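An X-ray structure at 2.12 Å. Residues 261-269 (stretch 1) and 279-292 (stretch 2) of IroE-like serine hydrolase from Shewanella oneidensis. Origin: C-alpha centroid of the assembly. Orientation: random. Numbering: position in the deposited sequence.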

# COMPACT_ATOMS: atom_id res chain seq x y z
N HIS A 261 -8.96 -5.87 -8.14
CA HIS A 261 -9.62 -6.24 -9.37
C HIS A 261 -10.06 -7.72 -9.35
O HIS A 261 -11.18 -8.05 -9.73
CB HIS A 261 -8.68 -6.01 -10.54
CG HIS A 261 -9.20 -6.55 -11.83
ND1 HIS A 261 -10.22 -5.93 -12.52
CD2 HIS A 261 -8.87 -7.65 -12.54
CE1 HIS A 261 -10.49 -6.62 -13.61
NE2 HIS A 261 -9.69 -7.67 -13.65
N LEU A 262 -9.19 -8.60 -8.86
CA LEU A 262 -9.54 -10.02 -8.76
C LEU A 262 -10.78 -10.26 -7.91
O LEU A 262 -11.62 -11.08 -8.26
CB LEU A 262 -8.38 -10.83 -8.17
CG LEU A 262 -8.63 -12.34 -8.11
CD1 LEU A 262 -8.66 -12.96 -9.56
CD2 LEU A 262 -7.54 -13.03 -7.24
N PHE A 263 -10.89 -9.56 -6.79
CA PHE A 263 -12.00 -9.75 -5.84
C PHE A 263 -13.13 -8.73 -5.88
O PHE A 263 -14.04 -8.74 -5.02
CB PHE A 263 -11.44 -9.82 -4.43
CG PHE A 263 -10.62 -11.04 -4.19
CD1 PHE A 263 -11.19 -12.30 -4.30
CD2 PHE A 263 -9.29 -10.95 -3.85
CE1 PHE A 263 -10.44 -13.43 -4.06
CE2 PHE A 263 -8.55 -12.06 -3.61
CZ PHE A 263 -9.11 -13.30 -3.73
N LYS A 264 -13.10 -7.88 -6.90
CA LYS A 264 -14.04 -6.80 -7.10
C LYS A 264 -15.50 -7.24 -7.03
O LYS A 264 -16.30 -6.69 -6.26
CB LYS A 264 -13.75 -6.16 -8.46
CG LYS A 264 -14.50 -4.86 -8.77
CD LYS A 264 -14.09 -4.27 -10.16
CE LYS A 264 -12.55 -4.15 -10.33
NZ LYS A 264 -12.05 -3.20 -11.40
N ASP A 265 -15.86 -8.27 -7.80
CA ASP A 265 -17.25 -8.68 -7.89
C ASP A 265 -17.77 -9.56 -6.74
O ASP A 265 -18.90 -10.04 -6.82
CB ASP A 265 -17.47 -9.37 -9.23
CG ASP A 265 -17.18 -8.47 -10.38
OD1 ASP A 265 -17.49 -7.26 -10.31
OD2 ASP A 265 -16.65 -8.97 -11.39
N PHE A 266 -16.95 -9.75 -5.70
CA PHE A 266 -17.30 -10.61 -4.54
C PHE A 266 -18.10 -9.88 -3.50
O PHE A 266 -18.72 -10.52 -2.63
CB PHE A 266 -16.04 -11.14 -3.84
CG PHE A 266 -15.32 -12.23 -4.59
CD1 PHE A 266 -14.82 -12.02 -5.87
CD2 PHE A 266 -15.08 -13.45 -3.98
CE1 PHE A 266 -14.15 -13.00 -6.53
CE2 PHE A 266 -14.38 -14.44 -4.64
CZ PHE A 266 -13.90 -14.21 -5.92
N ALA A 267 -18.03 -8.55 -3.55
CA ALA A 267 -18.77 -7.66 -2.64
C ALA A 267 -20.30 -7.75 -2.83
O ALA A 267 -20.80 -7.82 -3.95
CB ALA A 267 -18.29 -6.18 -2.84
N ILE A 268 -21.01 -7.76 -1.72
CA ILE A 268 -22.47 -7.84 -1.70
C ILE A 268 -22.95 -6.51 -1.11
O ILE A 268 -22.66 -6.19 0.05
CB ILE A 268 -22.95 -9.02 -0.81
CG1 ILE A 268 -22.55 -10.37 -1.43
CG2 ILE A 268 -24.45 -9.00 -0.59
CD1 ILE A 268 -22.79 -11.58 -0.47
N ASP A 269 -23.66 -5.73 -1.92
CA ASP A 269 -24.20 -4.44 -1.49
C ASP A 269 -25.64 -4.65 -1.05
O ASP A 269 -26.55 -4.78 -1.90
CB ASP A 269 -24.14 -3.47 -2.66
CG ASP A 269 -24.40 -2.04 -2.27
OD1 ASP A 269 -24.93 -1.75 -1.18
OD2 ASP A 269 -24.05 -1.19 -3.10
N GLN A 279 -30.06 -12.92 -6.30
CA GLN A 279 -29.03 -12.03 -6.90
C GLN A 279 -27.61 -12.44 -6.49
O GLN A 279 -26.71 -12.41 -7.32
CB GLN A 279 -29.26 -10.53 -6.58
N VAL A 280 -27.44 -12.85 -5.22
CA VAL A 280 -26.14 -13.32 -4.69
C VAL A 280 -25.85 -14.75 -5.16
O VAL A 280 -24.73 -15.05 -5.53
CB VAL A 280 -26.02 -13.19 -3.12
CG1 VAL A 280 -24.77 -13.85 -2.60
CG2 VAL A 280 -26.05 -11.69 -2.70
N ILE A 281 -26.86 -15.61 -5.19
CA ILE A 281 -26.69 -16.96 -5.75
C ILE A 281 -26.12 -16.88 -7.19
O ILE A 281 -25.10 -17.53 -7.50
CB ILE A 281 -28.01 -17.79 -5.67
CG1 ILE A 281 -28.27 -18.24 -4.23
CG2 ILE A 281 -27.94 -19.05 -6.51
CD1 ILE A 281 -29.64 -18.76 -3.94
N ASP A 282 -26.74 -16.05 -8.02
CA ASP A 282 -26.35 -15.85 -9.42
C ASP A 282 -24.95 -15.25 -9.49
O ASP A 282 -24.10 -15.73 -10.26
CB ASP A 282 -27.37 -14.94 -10.14
CG ASP A 282 -28.79 -15.54 -10.25
OD1 ASP A 282 -29.02 -16.73 -9.92
OD2 ASP A 282 -29.69 -14.80 -10.71
N GLN A 283 -24.73 -14.20 -8.69
CA GLN A 283 -23.45 -13.50 -8.56
C GLN A 283 -22.33 -14.51 -8.31
O GLN A 283 -21.29 -14.49 -8.99
CB GLN A 283 -23.52 -12.49 -7.39
CG GLN A 283 -22.22 -11.86 -7.00
CD GLN A 283 -22.34 -10.97 -5.77
OE1 GLN A 283 -23.32 -11.03 -5.04
NE2 GLN A 283 -21.33 -10.14 -5.54
N TYR A 284 -22.55 -15.38 -7.34
CA TYR A 284 -21.54 -16.39 -7.04
C TYR A 284 -21.46 -17.51 -8.10
O TYR A 284 -20.40 -18.13 -8.26
CB TYR A 284 -21.63 -16.85 -5.57
CG TYR A 284 -20.91 -15.85 -4.69
CD1 TYR A 284 -21.50 -14.63 -4.36
CD2 TYR A 284 -19.62 -16.11 -4.25
CE1 TYR A 284 -20.82 -13.68 -3.62
CE2 TYR A 284 -18.92 -15.18 -3.50
CZ TYR A 284 -19.52 -13.95 -3.20
OH TYR A 284 -18.84 -13.05 -2.43
N GLY A 285 -22.54 -17.71 -8.86
CA GLY A 285 -22.52 -18.64 -9.98
C GLY A 285 -21.55 -18.11 -11.04
O GLY A 285 -20.75 -18.86 -11.58
N VAL A 286 -21.60 -16.81 -11.30
CA VAL A 286 -20.72 -16.17 -12.27
C VAL A 286 -19.27 -16.27 -11.80
O VAL A 286 -18.39 -16.63 -12.60
CB VAL A 286 -21.12 -14.70 -12.53
CG1 VAL A 286 -20.11 -14.02 -13.52
CG2 VAL A 286 -22.57 -14.62 -13.05
N LEU A 287 -19.01 -15.98 -10.52
CA LEU A 287 -17.64 -16.09 -9.96
C LEU A 287 -17.13 -17.52 -10.10
O LEU A 287 -15.98 -17.74 -10.50
CB LEU A 287 -17.57 -15.62 -8.49
CG LEU A 287 -17.93 -14.15 -8.22
CD1 LEU A 287 -17.89 -13.80 -6.75
CD2 LEU A 287 -16.99 -13.28 -9.04
N SER A 288 -17.98 -18.49 -9.79
CA SER A 288 -17.61 -19.89 -9.92
C SER A 288 -17.21 -20.27 -11.36
O SER A 288 -16.24 -21.01 -11.57
CB SER A 288 -18.74 -20.79 -9.43
OG SER A 288 -18.86 -20.64 -8.02
N GLU A 289 -17.97 -19.76 -12.33
CA GLU A 289 -17.70 -20.07 -13.71
C GLU A 289 -16.39 -19.38 -14.14
O GLU A 289 -15.63 -19.95 -14.94
CB GLU A 289 -18.93 -19.72 -14.57
CG GLU A 289 -20.17 -20.55 -14.14
CD GLU A 289 -21.42 -20.45 -15.05
OE1 GLU A 289 -21.67 -19.36 -15.64
OE2 GLU A 289 -22.17 -21.48 -15.13
N ARG A 290 -16.11 -18.20 -13.58
CA ARG A 290 -14.91 -17.41 -13.91
C ARG A 290 -13.64 -18.09 -13.35
O ARG A 290 -12.63 -18.23 -14.06
CB ARG A 290 -15.04 -15.98 -13.35
CG ARG A 290 -13.92 -14.98 -13.75
CD ARG A 290 -14.00 -13.67 -13.01
NE ARG A 290 -15.25 -12.97 -13.29
CZ ARG A 290 -15.73 -11.89 -12.63
NH1 ARG A 290 -15.05 -11.32 -11.63
NH2 ARG A 290 -16.89 -11.38 -12.99
N PHE A 291 -13.71 -18.54 -12.10
CA PHE A 291 -12.58 -19.24 -11.48
C PHE A 291 -12.48 -20.73 -11.88
O PHE A 291 -11.52 -21.40 -11.54
CB PHE A 291 -12.61 -19.09 -9.94
CG PHE A 291 -12.19 -17.72 -9.43
CD1 PHE A 291 -13.08 -16.66 -9.43
CD2 PHE A 291 -10.91 -17.51 -8.90
CE1 PHE A 291 -12.70 -15.41 -8.95
CE2 PHE A 291 -10.51 -16.27 -8.44
CZ PHE A 291 -11.42 -15.22 -8.44
N GLY A 292 -13.45 -21.24 -12.63
CA GLY A 292 -13.43 -22.66 -13.01
C GLY A 292 -13.51 -23.59 -11.80
O GLY A 292 -13.23 -24.77 -11.90
O HOH W 1 -12.11 -12.03 -10.59

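Backbone carbonyls can be satisfied by side chains of a neighbouring helix. Residues 261-269 and 279-292, which bury 552 Å² between them, illustrate the principle. Q283, with chi1 and chi2 both t, extends straight from its helix, so that NE2 donates to two carbonyls at once: D265 O at 2.7 Å and A267 O at 2.9 Å. An amide nitrogen with two hydrogens suits this task. Between these carbonyls in sequence, F266 O receives Y284 OH at 2.5 Å; the m rotamer of Y284 brings its hydroxyl to this carbonyl although its CA-to-CB bond points sideways.

The CA-to-CB bond of F266 points away overall, though CB lies 3.7 Å from Y284 OH, and chi1 near -74° brings the ring back against the helix. L287, m and t, sets CD1 over one ring face, 3.6 Å from the centroid, while F291 CE1 meets the ring edge 3.5 Å from F266 CZ. L262 CD1 extends this apolar patch, 3.7 Å from F291 CZ; at the other end, I268 CD1 packs 3.7 Å from V280 CG1. These five partners are buried, where apolar side chains leave no hydrogen bond unmet.

R290 reaches out through two t torsions, and NH1 and NH2 both donate to D265 OD2 at 2.9 Å, a salt bridge at the guanidinium edge. A water links R290 NH1 to L262 O.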